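Local atomic coordinates of phenazine-1-carboxylate N-methyltransferase (PDB entry 2IP2), a protein that methylates phenazine-1-carboxylate at nitrogen with S-adenosyl-L-methionine, giving 5-methylphenazine-1-carboxylate, a step in the biosynthesis of the virulence pigment pyocyanine. Residues A113-L118 with F124-G129; D42-L47 with E56-L61; F171-G176 with E180-I185; D225-V230 with E248-R253. One frame throughout, in Å; residues are numbered along the deposited sequence. Where two conformers were deposited one is given.

From the N terminus the four contacts follow one another in series; none nests in another and none crosses. Interaction 2 comes first and closes the turn between helices 44-51 and 55-67 of the dimerisation domain. Interaction 1 closes the short link between helices 113-119 and 123-128; both of these contacts reach the second subunit. Interaction 3 closes the glycine-rich turn between strand 170-174 and helix 180-188 in the Rossmann-like domain. Interaction 4 spans the most chain, around strand 236-240, joining the loop after strand 219-223 to helix 248-261. Interactions 3 and 4 touch, with V174 CG2 4.0 Å from M226 SD; interactions 2 and 4 have centres about 56 Å apart.

Interaction 1 of 4, residues A113-L118 with F124-G129; sequences ACEALL and FELAFG
One face of the E115 carboxylate lies against the isobutyl end of L126, whose CD1 and CD2 both sit on the same side of its plane. L126 CD2 comes 3.5 Å from E115 OE2. E115 is modelled in two conformers, so this detail holds for one of them. The other flat groups meet within 124-129: F128 CD2 stands 3.3 Å above the centre of the F124 ring, and F124 O lies in plane at the edge of the F128 ring. F132 and Y135 also meet F124 edge-to-face. L126 alone spans the gap between the helices. Its CD1 packs 3.6 Å from E115 CG and 3.9 Å from A116 CB, and reaches within 3.5 Å of A116 N. E115 is extended, with CG anti to its backbone N (chi1 178°), and this carries its methylenes obliquely across the end of L126. Helix 282-295 packs on A116 through F292 and M293, while the far side of helix 113-119 meets the second subunit, where S53 and R57 bond to L117 O. Across this helical pair the contact is small and dispersive: a single leucine packs on aliphatic carbon and a carboxylate face, with no polar bond between the two segments.

Interaction 2 of 4, residues D42-L47 with E56-L61; sequences DSDETL and ERIHRL
D44 and H59 are brought together by two different first torsions. In D44, CG lies beside the backbone N and opposite the carbonyl carbon (chi1 -58°), which sends the carboxylate across to helix 55-67. In H59 the ring is anti to its own backbone N (chi1 -177°), and the second torsion turns the ND1 edge to the aspartate. H59 ND1 donates to D44 OD2 over 2.7 Å, with a bent N-H...O angle of 140°. The histidine meets the syn side of the oxygen but stands somewhat out of the carboxylate plane, and the carboxylate and imidazole planes are close to perpendicular. D44 OD2 also comes 3.2 Å from H59 CB, so the acid is pressed against the stem of the histidine as well as its ring edge. The other oxygen, D44 OD1, is hydrogen-bonded to Y79 OH and lies 3.9 Å from I58 CG2. That same methyl packs 3.9 Å from L47 CB, with the two side chains meeting at about a right angle. At the start of helix 44-51, S43 is the N-cap, and T75 OG1 bonds to D44 N. The pair of helices belongs to a domain related to helix-turn-helix folds; strand 78-81 flanks it through Y79, and R57 and R60 reach the second subunit. With H59 and Y79 each holding one oxygen, the buried D44 carboxylate has its rotation fixed, and its charge would be expected to favour a protonated imidazole.

Interaction 3 of 4, residues F171-G176 with E180-I185; sequences FVDVGG and ELTKAI
D173 OD2 gathers the polar part of this contact. Its anti lone pair accepts from T182 OG1 at 2.6 Å, a short bond made on the side away from the other oxygen. A water, 2.7 Å from D173 OD2, donates to it as well, and T182 N adds a weak, long bond. The same water donates to G176 O and accepts from L181 N over 3.1 Å. It thus joins the turn to the first turn of helix 180-188, where amide hydrogens have no helical carbonyl before them to bond. D173 reaches this cluster with CG anti to its backbone N (chi1 -173°). T182 OG1 also sits in plane at the edge of the F171 ring, 3.6 Å from F171 CE1. I185 covers one face of that ring: I185 CD1 makes a CH-pi contact 4.2 Å from the F171 centroid, nearly on the normal, and I185 CG2 packs 3.5 Å from F171 CE2. The E180 carboxylate is held outside the segments, one oxygen by N154 and the other by N209. The turn 173-176 is type II and belongs to the glycine-rich loop characteristic of class I methyltransferases. G176 lies close to the side chain of D198, a residue predicted to bind S-adenosyl-L-methionine. Strand 170-174 and helix 180-188 run nearly antiparallel, their segment axes 9.2 Å apart, as the first two elements of a beta-alpha-beta unit completed by strand 193-198. Strand 236-240 borders the strand's other edge, and helix 154-163 packs on L181 and A184.

Interaction 4 of 4, residues D225-V230 with E248-R253; sequences DMLQEV and EAASLR
L227 O is gripped from helix 248-261 by R253 NE, 3.0 Å away with a nearly straight N-H...O angle of 163°; N257 ND2 of the same helix adds a weak bond to that oxygen. The carbonyl oxygen lies in the guanidinium plane, at its edge, although the donor stands 34° out of the carbonyl plane. A bend of the arginine at its third torsion (chi3 61°) turns NE back to the loop. Beside this bond L227 rests on the helix flank: CD2 packs 4.0 Å from A250 CB, and CD1 comes 3.7 Å from A250 O. L254, one turn further along, also meets L227. The Q228 side chain crosses that of R253 obliquely and sets its amide roughly parallel to the guanidinium, with NE2 over one face, but the very short approach of OE1 to R253 NH2 and the two deposited conformers make this detail doubtful. The loop has its own fold: D225 OD1 accepts from L227 N at 2.7 Å in an Asx turn, while D225 O takes bonds from both Q228 N and E229 N. M226 O is hydrogen-bonded to N257 ND2. The contact thus fastens the loop between strands 219-223 and 236-240 to the start of helix 248-261, at the surface of the Rossmann-like domain. Its bond here is charge-assisted, a cationic donor meeting a neutral carbonyl without an acid of the loop pairing with R253, and leucine-alanine packing lies alongside.

Interaction 1 of 4, residues A113-L118 with F124-G129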
loop_
_atom_site.group_PDB
_atom_site.type_symbol
_atom_site.label_atom_id
_atom_site.label_comp_id
_atom_site.label_asym_id
_atom_site.label_seq_id
_atom_site.Cartn_x
_atom_site.Cartn_y
_atom_site.Cartn_z
ATOM N N ALA A 113 -11.474 3.637 -7.538
ATOM C CA ALA A 113 -10.455 4.017 -8.494
ATOM C C ALA A 113 -10.784 3.468 -9.910
ATOM O O ALA A 113 -10.448 4.089 -10.929
ATOM C CB ALA A 113 -9.109 3.469 -8.026
ATOM N N CYS A 114 -11.383 2.283 -9.969
ATOM C CA CYS A 114 -11.707 1.686 -11.293
ATOM C C CYS A 114 -12.721 2.559 -12.037
ATOM O O CYS A 114 -12.467 3.000 -13.138
ATOM C CB CYS A 114 -12.193 0.253 -11.119
ATOM S SG CYS A 114 -12.365 -0.573 -12.740
ATOM N N GLU A 115 -13.824 2.864 -11.364
ATOM C CA GLU A 115 -14.892 3.660 -11.957
ATOM C C GLU A 115 -14.332 5.060 -12.369
ATOM O O GLU A 115 -14.703 5.633 -13.434
ATOM C CB GLU A 115 -16.097 3.811 -11.022
ATOM C CG GLU A 115 -17.231 4.694 -11.589
ATOM C CD GLU A 115 -18.427 4.843 -10.649
ATOM O OE1 GLU A 115 -18.431 4.209 -9.567
ATOM O OE2 GLU A 115 -19.378 5.597 -10.982
ATOM N N ALA A 116 -13.412 5.577 -11.554
ATOM C CA ALA A 116 -12.774 6.886 -11.749
ATOM C C ALA A 116 -11.951 6.884 -13.035
ATOM O O ALA A 116 -12.127 7.760 -13.884
ATOM C CB ALA A 116 -11.910 7.256 -10.513
ATOM N N LEU A 117 -11.058 5.907 -13.204
ATOM C CA LEU A 117 -10.183 5.926 -14.374
ATOM C C LEU A 117 -10.945 5.623 -15.680
ATOM O O LEU A 117 -10.502 6.040 -16.766
ATOM C CB LEU A 117 -9.019 4.892 -14.231
ATOM C CG LEU A 117 -7.979 5.425 -13.191
ATOM C CD1 LEU A 117 -7.192 4.350 -12.405
ATOM C CD2 LEU A 117 -7.063 6.539 -13.840
ATOM N N LEU A 118 -12.030 4.877 -15.572
ATOM C CA LEU A 118 -12.914 4.629 -16.739
ATOM C C LEU A 118 -13.692 5.912 -17.098
ATOM O O LEU A 118 -13.576 6.442 -18.216
ATOM C CB LEU A 118 -13.892 3.511 -16.391
ATOM C CG LEU A 118 -13.412 2.037 -16.333
ATOM C CD1 LEU A 118 -14.529 1.012 -16.185
ATOM C CD2 LEU A 118 -12.571 1.656 -17.550
ATOM N N PHE A 124 -12.306 10.997 -5.742
ATOM C CA PHE A 124 -12.787 11.839 -4.624
ATOM C C PHE A 124 -14.277 12.230 -4.894
ATOM O O PHE A 124 -15.142 12.093 -4.035
ATOM C CB PHE A 124 -11.965 13.100 -4.390
ATOM C CG PHE A 124 -12.419 13.849 -3.154
ATOM C CD1 PHE A 124 -13.552 14.733 -3.207
ATOM C CD2 PHE A 124 -11.815 13.595 -1.925
ATOM C CE1 PHE A 124 -14.025 15.394 -2.052
ATOM C CE2 PHE A 124 -12.248 14.265 -0.749
ATOM C CZ PHE A 124 -13.396 15.150 -0.811
ATOM N N GLU A 125 -14.538 12.706 -6.096
ATOM C CA GLU A 125 -15.906 13.116 -6.476
ATOM C C GLU A 125 -16.874 11.922 -6.453
ATOM O O GLU A 125 -18.048 12.033 -5.972
ATOM C CB GLU A 125 -15.869 13.750 -7.855
ATOM C CG GLU A 125 -17.316 14.258 -8.252
ATOM C CD GLU A 125 -17.315 15.246 -9.380
ATOM O OE1 GLU A 125 -16.237 15.700 -9.795
ATOM O OE2 GLU A 125 -18.426 15.582 -9.815
ATOM N N LEU A 126 -16.426 10.757 -6.975
ATOM C CA LEU A 126 -17.272 9.566 -6.853
ATOM C C LEU A 126 -17.623 9.227 -5.408
ATOM O O LEU A 126 -18.784 8.923 -5.104
ATOM C CB LEU A 126 -16.679 8.365 -7.584
ATOM C CG LEU A 126 -16.585 8.537 -9.119
ATOM C CD1 LEU A 126 -15.761 7.335 -9.639
ATOM C CD2 LEU A 126 -17.977 8.562 -9.813
ATOM N N ALA A 127 -16.613 9.264 -4.532
ATOM C CA ALA A 127 -16.746 8.898 -3.116
ATOM C C ALA A 127 -17.627 9.877 -2.317
ATOM O O ALA A 127 -18.360 9.464 -1.420
ATOM C CB ALA A 127 -15.373 8.861 -2.444
ATOM N N PHE A 128 -17.497 11.166 -2.600
ATOM C CA PHE A 128 -18.115 12.184 -1.687
ATOM C C PHE A 128 -19.340 12.829 -2.358
ATOM O O PHE A 128 -20.135 13.547 -1.703
ATOM C CB PHE A 128 -17.059 13.216 -1.241
ATOM C CG PHE A 128 -16.110 12.672 -0.199
ATOM C CD1 PHE A 128 -16.422 12.744 1.160
ATOM C CD2 PHE A 128 -14.894 12.096 -0.574
ATOM C CE1 PHE A 128 -15.566 12.202 2.131
ATOM C CE2 PHE A 128 -14.045 11.542 0.352
ATOM C CZ PHE A 128 -14.350 11.598 1.734
ATOM N N GLY A 129 -19.480 12.603 -3.660
ATOM C CA GLY A 129 -20.613 13.177 -4.402
ATOM C C GLY A 129 -20.424 14.673 -4.614
ATOM O O GLY A 129 -21.411 15.420 -4.776
#

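Interaction 2 of 4, residues D42-L47 with E56-L61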
loop_
_atom_site.group_PDB
_atom_site.type_symbol
_atom_site.label_atom_id
_atom_site.label_comp_id
_atom_site.label_asym_id
_atom_site.label_seq_id
_atom_site.Cartn_x
_atom_site.Cartn_y
_atom_site.Cartn_z
ATOM N N ASP A 42 5.623 2.701 26.876
ATOM C CA ASP A 42 6.524 2.018 25.943
ATOM C C ASP A 42 6.543 0.491 26.082
ATOM O O ASP A 42 7.469 -0.198 25.610
ATOM C CB ASP A 42 7.922 2.593 26.026
ATOM C CG ASP A 42 8.617 2.253 27.336
ATOM O OD1 ASP A 42 8.019 1.544 28.160
ATOM O OD2 ASP A 42 9.738 2.741 27.549
ATOM N N SER A 43 5.478 -0.030 26.661
ATOM C CA SER A 43 5.225 -1.481 26.573
ATOM C C SER A 43 3.852 -1.790 25.958
ATOM O O SER A 43 2.964 -0.930 25.936
ATOM C CB SER A 43 5.312 -2.148 27.967
ATOM O OG SER A 43 4.199 -1.775 28.742
ATOM N N ASP A 44 3.638 -3.039 25.555
ATOM C CA ASP A 44 2.315 -3.448 24.990
ATOM C C ASP A 44 1.216 -3.174 25.987
ATOM O O ASP A 44 0.184 -2.655 25.636
ATOM C CB ASP A 44 2.302 -4.928 24.587
ATOM C CG ASP A 44 3.373 -5.281 23.563
ATOM O OD1 ASP A 44 3.702 -4.401 22.748
ATOM O OD2 ASP A 44 3.868 -6.441 23.550
ATOM N N GLU A 45 1.470 -3.490 27.252
ATOM C CA GLU A 45 0.488 -3.308 28.307
ATOM C C GLU A 45 0.113 -1.820 28.571
ATOM O O GLU A 45 -1.068 -1.453 28.631
ATOM C CB GLU A 45 1.021 -4.003 29.572
ATOM C CG GLU A 45 1.210 -5.569 29.449
ATOM C CD GLU A 45 2.521 -6.017 28.723
ATOM O OE1 GLU A 45 3.481 -5.207 28.652
ATOM O OE2 GLU A 45 2.582 -7.187 28.194
ATOM N N THR A 46 1.116 -0.969 28.743
ATOM C CA THR A 46 0.825 0.446 28.998
ATOM C C THR A 46 0.304 1.171 27.756
ATOM O O THR A 46 -0.590 1.978 27.858
ATOM C CB THR A 46 2.019 1.199 29.583
ATOM O OG1 THR A 46 3.130 1.121 28.684
ATOM C CG2 THR A 46 2.413 0.551 30.970
ATOM N N LEU A 47 0.817 0.804 26.583
ATOM C CA LEU A 47 0.225 1.334 25.318
ATOM C C LEU A 47 -1.264 0.949 25.155
ATOM O O LEU A 47 -2.100 1.797 24.910
ATOM C CB LEU A 47 1.064 0.838 24.151
ATOM C CG LEU A 47 2.373 1.639 23.962
ATOM C CD1 LEU A 47 3.272 0.937 22.912
ATOM C CD2 LEU A 47 2.055 3.092 23.579
ATOM N N GLU A 56 -2.095 -7.969 23.513
ATOM C CA GLU A 56 -1.802 -8.886 22.404
ATOM C C GLU A 56 -1.923 -8.185 21.049
ATOM O O GLU A 56 -1.055 -8.356 20.186
ATOM C CB GLU A 56 -2.690 -10.114 22.466
ATOM C CG GLU A 56 -2.101 -11.219 21.581
ATOM C CD GLU A 56 -3.150 -12.223 21.050
ATOM O OE1 GLU A 56 -2.823 -12.984 20.104
ATOM O OE2 GLU A 56 -4.298 -12.223 21.556
ATOM N N ARG A 57 -2.952 -7.354 20.890
ATOM C CA ARG A 57 -3.141 -6.653 19.605
ATOM C C ARG A 57 -2.107 -5.595 19.427
ATOM O O ARG A 57 -1.580 -5.418 18.338
ATOM C CB ARG A 57 -4.559 -6.069 19.477
ATOM C CG ARG A 57 -5.575 -7.204 19.462
ATOM C CD ARG A 57 -6.995 -6.686 19.082
ATOM N NE ARG A 57 -7.680 -5.868 20.092
ATOM C CZ ARG A 57 -8.288 -6.354 21.177
ATOM N NH1 ARG A 57 -8.325 -7.667 21.379
ATOM N NH2 ARG A 57 -8.901 -5.531 22.027
ATOM N N ILE A 58 -1.797 -4.861 20.503
ATOM C CA ILE A 58 -0.705 -3.911 20.410
ATOM C C ILE A 58 0.600 -4.570 20.055
ATOM O O ILE A 58 1.366 -4.058 19.203
ATOM C CB ILE A 58 -0.540 -2.997 21.687
ATOM C CG1 ILE A 58 -1.819 -2.168 21.867
ATOM C CG2 ILE A 58 0.775 -2.118 21.568
ATOM C CD1 ILE A 58 -2.152 -1.061 20.794
ATOM N N HIS A 59 0.846 -5.702 20.677
ATOM C CA HIS A 59 2.042 -6.460 20.398
ATOM C C HIS A 59 2.162 -6.781 18.917
ATOM O O HIS A 59 3.271 -6.641 18.307
ATOM C CB HIS A 59 2.094 -7.773 21.190
ATOM C CG HIS A 59 3.376 -8.526 20.966
ATOM N ND1 HIS A 59 4.579 -8.107 21.503
ATOM C CD2 HIS A 59 3.657 -9.626 20.225
ATOM C CE1 HIS A 59 5.542 -8.934 21.117
ATOM N NE2 HIS A 59 5.011 -9.859 20.336
ATOM N N ARG A 60 1.057 -7.240 18.319
ATOM C CA ARG A 60 1.119 -7.662 16.917
ATOM C C ARG A 60 1.273 -6.479 15.961
ATOM O O ARG A 60 1.987 -6.542 14.920
ATOM C CB ARG A 60 -0.110 -8.474 16.589
ATOM C CG ARG A 60 -0.092 -9.844 17.351
ATOM C CD ARG A 60 -1.456 -10.446 17.406
ATOM N NE ARG A 60 -1.786 -11.057 16.106
ATOM C CZ ARG A 60 -2.883 -11.747 15.843
ATOM N NH1 ARG A 60 -3.879 -11.847 16.735
ATOM N NH2 ARG A 60 -3.024 -12.310 14.638
ATOM N N LEU A 61 0.574 -5.399 16.285
ATOM C CA LEU A 61 0.760 -4.174 15.506
ATOM C C LEU A 61 2.207 -3.694 15.593
ATOM O O LEU A 61 2.823 -3.340 14.588
ATOM C CB LEU A 61 -0.252 -3.078 15.955
ATOM C CG LEU A 61 -0.115 -1.673 15.275
ATOM C CD1 LEU A 61 -0.383 -1.779 13.787
ATOM C CD2 LEU A 61 -1.184 -0.784 15.953
#

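Interaction 3 of 4, residues F171-G176 with E180-I185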
loop_
_atom_site.group_PDB
_atom_site.type_symbol
_atom_site.label_atom_id
_atom_site.label_comp_id
_atom_site.label_asym_id
_atom_site.label_seq_id
_atom_site.Cartn_x
_atom_site.Cartn_y
_atom_site.Cartn_z
ATOM N N PHE A 171 10.877 39.436 -2.946
ATOM C CA PHE A 171 10.228 38.427 -3.751
ATOM C C PHE A 171 8.734 38.676 -3.873
ATOM O O PHE A 171 8.179 39.455 -3.088
ATOM C CB PHE A 171 10.514 37.038 -3.176
ATOM C CG PHE A 171 9.953 36.827 -1.803
ATOM C CD1 PHE A 171 8.633 36.365 -1.643
ATOM C CD2 PHE A 171 10.716 37.123 -0.662
ATOM C CE1 PHE A 171 8.088 36.160 -0.414
ATOM C CE2 PHE A 171 10.191 36.901 0.614
ATOM C CZ PHE A 171 8.870 36.425 0.749
ATOM N N VAL A 172 8.097 38.006 -4.846
ATOM C CA VAL A 172 6.624 38.066 -5.037
ATOM C C VAL A 172 6.130 36.634 -5.120
ATOM O O VAL A 172 6.556 35.876 -6.001
ATOM C CB VAL A 172 6.210 38.903 -6.312
ATOM C CG1 VAL A 172 4.685 38.903 -6.563
ATOM C CG2 VAL A 172 6.720 40.340 -6.232
ATOM N N ASP A 173 5.274 36.261 -4.179
ATOM C CA ASP A 173 4.711 34.929 -4.088
ATOM C C ASP A 173 3.390 34.971 -4.870
ATOM O O ASP A 173 2.377 35.417 -4.343
ATOM C CB ASP A 173 4.520 34.551 -2.592
ATOM C CG ASP A 173 4.097 33.087 -2.371
ATOM O OD1 ASP A 173 3.750 32.425 -3.367
ATOM O OD2 ASP A 173 4.062 32.613 -1.173
ATOM N N VAL A 174 3.413 34.555 -6.146
ATOM C CA VAL A 174 2.206 34.648 -6.954
ATOM C C VAL A 174 1.299 33.390 -6.727
ATOM O O VAL A 174 1.724 32.247 -6.917
ATOM C CB VAL A 174 2.497 35.097 -8.482
ATOM C CG1 VAL A 174 3.933 35.599 -8.712
ATOM C CG2 VAL A 174 2.152 34.074 -9.466
ATOM N N GLY A 175 0.066 33.588 -6.298
ATOM C CA GLY A 175 -0.818 32.480 -5.963
ATOM C C GLY A 175 -0.451 31.860 -4.642
ATOM O O GLY A 175 -0.421 30.635 -4.497
ATOM N N GLY A 176 -0.162 32.693 -3.657
ATOM C CA GLY A 176 0.450 32.180 -2.430
ATOM C C GLY A 176 -0.404 31.364 -1.468
ATOM O O GLY A 176 0.162 30.713 -0.533
ATOM N N GLU A 180 2.476 29.540 3.072
ATOM C CA GLU A 180 3.572 28.787 3.706
ATOM C C GLU A 180 4.943 29.047 3.094
ATOM O O GLU A 180 5.939 29.053 3.807
ATOM C CB GLU A 180 3.272 27.273 3.716
ATOM C CG GLU A 180 2.087 26.924 4.658
ATOM C CD GLU A 180 2.414 27.155 6.158
ATOM O OE1 GLU A 180 3.498 26.748 6.618
ATOM O OE2 GLU A 180 1.564 27.679 6.893
ATOM N N LEU A 181 4.988 29.236 1.775
ATOM C CA LEU A 181 6.263 29.502 1.087
ATOM C C LEU A 181 6.862 30.840 1.511
ATOM O O LEU A 181 8.055 30.936 1.898
ATOM C CB LEU A 181 6.085 29.441 -0.438
ATOM C CG LEU A 181 7.282 29.779 -1.325
ATOM C CD1 LEU A 181 8.598 29.041 -0.907
ATOM C CD2 LEU A 181 6.941 29.534 -2.821
ATOM N N THR A 182 6.018 31.863 1.506
ATOM C CA THR A 182 6.430 33.184 1.998
ATOM C C THR A 182 6.933 33.077 3.450
ATOM O O THR A 182 8.002 33.602 3.785
ATOM C CB THR A 182 5.250 34.164 1.892
ATOM O OG1 THR A 182 5.006 34.430 0.495
ATOM C CG2 THR A 182 5.560 35.486 2.591
ATOM N N LYS A 183 6.190 32.361 4.293
ATOM C CA LYS A 183 6.598 32.244 5.685
ATOM C C LYS A 183 7.931 31.492 5.848
ATOM O O LYS A 183 8.783 31.948 6.595
ATOM C CB LYS A 183 5.482 31.611 6.512
ATOM C CG LYS A 183 5.921 31.090 7.862
ATOM C CD LYS A 183 4.896 30.089 8.330
ATOM C CE LYS A 183 3.589 30.793 8.650
ATOM N NZ LYS A 183 3.470 31.007 10.135
ATOM N N ALA A 184 8.110 30.364 5.137
ATOM C CA ALA A 184 9.388 29.640 5.094
ATOM C C ALA A 184 10.542 30.593 4.693
ATOM O O ALA A 184 11.615 30.639 5.356
ATOM C CB ALA A 184 9.305 28.438 4.128
ATOM N N ILE A 185 10.310 31.432 3.693
ATOM C CA ILE A 185 11.385 32.315 3.242
ATOM C C ILE A 185 11.767 33.334 4.335
ATOM O O ILE A 185 12.960 33.493 4.666
ATOM C CB ILE A 185 11.073 33.047 1.903
ATOM C CG1 ILE A 185 10.985 32.047 0.745
ATOM C CG2 ILE A 185 12.130 34.145 1.638
ATOM C CD1 ILE A 185 10.046 32.527 -0.398
HETATM O O HOH W 1 2.849 30.387 -0.162
#

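Interaction 4 of 4, residues D225-V230 with E248-R253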
loop_
_atom_site.group_PDB
_atom_site.type_symbol
_atom_site.label_atom_id
_atom_site.label_comp_id
_atom_site.label_asym_id
_atom_site.label_seq_id
_atom_site.Cartn_x
_atom_site.Cartn_y
_atom_site.Cartn_z
ATOM N N ASP A 225 -5.694 39.827 -9.718
ATOM C CA ASP A 225 -5.681 38.663 -10.591
ATOM C C ASP A 225 -4.337 38.658 -11.278
ATOM O O ASP A 225 -3.986 39.595 -11.996
ATOM C CB ASP A 225 -6.868 38.708 -11.584
ATOM C CG ASP A 225 -6.719 37.726 -12.772
ATOM O OD1 ASP A 225 -5.830 36.835 -12.785
ATOM O OD2 ASP A 225 -7.524 37.882 -13.730
ATOM N N MET A 226 -3.582 37.587 -11.030
ATOM C CA MET A 226 -2.222 37.465 -11.535
ATOM C C MET A 226 -2.169 37.437 -13.060
ATOM O O MET A 226 -1.115 37.661 -13.654
ATOM C CB MET A 226 -1.610 36.171 -11.005
ATOM C CG MET A 226 -2.401 34.936 -11.334
ATOM S SD MET A 226 -1.626 33.418 -10.666
ATOM C CE MET A 226 -2.869 32.218 -11.198
ATOM N N LEU A 227 -3.293 37.117 -13.688
ATOM C CA LEU A 227 -3.367 37.016 -15.134
ATOM C C LEU A 227 -3.478 38.401 -15.768
ATOM O O LEU A 227 -3.120 38.573 -16.946
ATOM C CB LEU A 227 -4.531 36.114 -15.541
ATOM C CG LEU A 227 -4.252 34.627 -15.823
ATOM C CD1 LEU A 227 -3.039 34.019 -15.123
ATOM C CD2 LEU A 227 -5.533 33.775 -15.648
ATOM N N GLN A 228 -3.940 39.386 -14.982
ATOM C CA GLN A 228 -3.892 40.783 -15.439
ATOM C C GLN A 228 -2.682 41.578 -14.973
ATOM O O GLN A 228 -2.084 42.346 -15.725
ATOM C CB GLN A 228 -5.247 41.482 -15.676
ATOM C CG GLN A 228 -6.305 40.656 -16.535
ATOM C CD GLN A 228 -5.869 40.322 -17.942
ATOM O OE1 GLN A 228 -5.470 41.215 -18.714
ATOM N NE2 GLN A 228 -5.969 39.033 -18.308
ATOM N N GLU A 229 -2.263 41.332 -13.732
ATOM C CA GLU A 229 -1.225 42.139 -13.103
ATOM C C GLU A 229 -0.485 41.398 -11.995
ATOM O O GLU A 229 -1.106 40.655 -11.241
ATOM C CB GLU A 229 -1.847 43.431 -12.562
ATOM C CG GLU A 229 -0.931 44.633 -12.562
ATOM C CD GLU A 229 -1.653 45.918 -12.115
ATOM O OE1 GLU A 229 -2.444 45.867 -11.140
ATOM O OE2 GLU A 229 -1.405 46.981 -12.729
ATOM N N VAL A 230 0.826 41.628 -11.878
ATOM C CA VAL A 230 1.572 41.206 -10.668
ATOM C C VAL A 230 2.392 42.358 -10.082
ATOM O O VAL A 230 2.765 43.243 -10.824
ATOM C CB VAL A 230 2.528 39.999 -10.908
ATOM C CG1 VAL A 230 1.754 38.758 -11.421
ATOM C CG2 VAL A 230 3.710 40.383 -11.814
ATOM N N GLU A 248 -2.277 26.995 -21.822
ATOM C CA GLU A 248 -1.275 27.735 -22.585
ATOM C C GLU A 248 -1.454 29.242 -22.521
ATOM O O GLU A 248 -0.526 29.976 -22.156
ATOM C CB GLU A 248 -1.319 27.326 -24.065
ATOM C CG GLU A 248 -0.213 26.416 -24.485
ATOM C CD GLU A 248 1.158 27.072 -24.419
ATOM O OE1 GLU A 248 1.428 28.082 -25.113
ATOM O OE2 GLU A 248 1.987 26.521 -23.685
ATOM N N ALA A 249 -2.638 29.688 -22.933
ATOM C CA ALA A 249 -2.984 31.106 -22.938
ATOM C C ALA A 249 -2.715 31.773 -21.579
ATOM O O ALA A 249 -2.027 32.808 -21.521
ATOM C CB ALA A 249 -4.464 31.315 -23.350
ATOM N N ALA A 250 -3.311 31.201 -20.523
ATOM C CA ALA A 250 -3.198 31.739 -19.158
ATOM C C ALA A 250 -1.751 31.754 -18.671
ATOM O O ALA A 250 -1.305 32.760 -18.090
ATOM C CB ALA A 250 -4.140 30.971 -18.170
ATOM N N SER A 251 -1.002 30.679 -18.963
ATOM C CA SER A 251 0.395 30.604 -18.553
ATOM C C SER A 251 1.231 31.648 -19.246
ATOM O O SER A 251 2.185 32.171 -18.663
ATOM C CB SER A 251 1.017 29.216 -18.775
ATOM O OG SER A 251 0.315 28.194 -18.067
ATOM N N LEU A 252 0.893 31.962 -20.501
ATOM C CA LEU A 252 1.702 32.943 -21.199
ATOM C C LEU A 252 1.343 34.348 -20.693
ATOM O O LEU A 252 2.232 35.195 -20.600
ATOM C CB LEU A 252 1.575 32.806 -22.745
ATOM C CG LEU A 252 2.272 31.663 -23.514
ATOM C CD1 LEU A 252 1.971 31.855 -24.999
ATOM C CD2 LEU A 252 3.788 31.572 -23.302
ATOM N N ARG A 253 0.089 34.582 -20.316
ATOM C CA ARG A 253 -0.243 35.880 -19.700
ATOM C C ARG A 253 0.530 36.066 -18.383
ATOM O O ARG A 253 1.124 37.108 -18.163
ATOM C CB ARG A 253 -1.730 36.089 -19.425
ATOM C CG ARG A 253 -2.687 36.132 -20.653
ATOM C CD ARG A 253 -4.055 36.772 -20.284
ATOM N NE ARG A 253 -3.889 38.156 -19.825
ATOM C CZ ARG A 253 -3.810 39.223 -20.630
ATOM N NH1 ARG A 253 -3.923 39.081 -21.953
ATOM N NH2 ARG A 253 -3.643 40.433 -20.106
#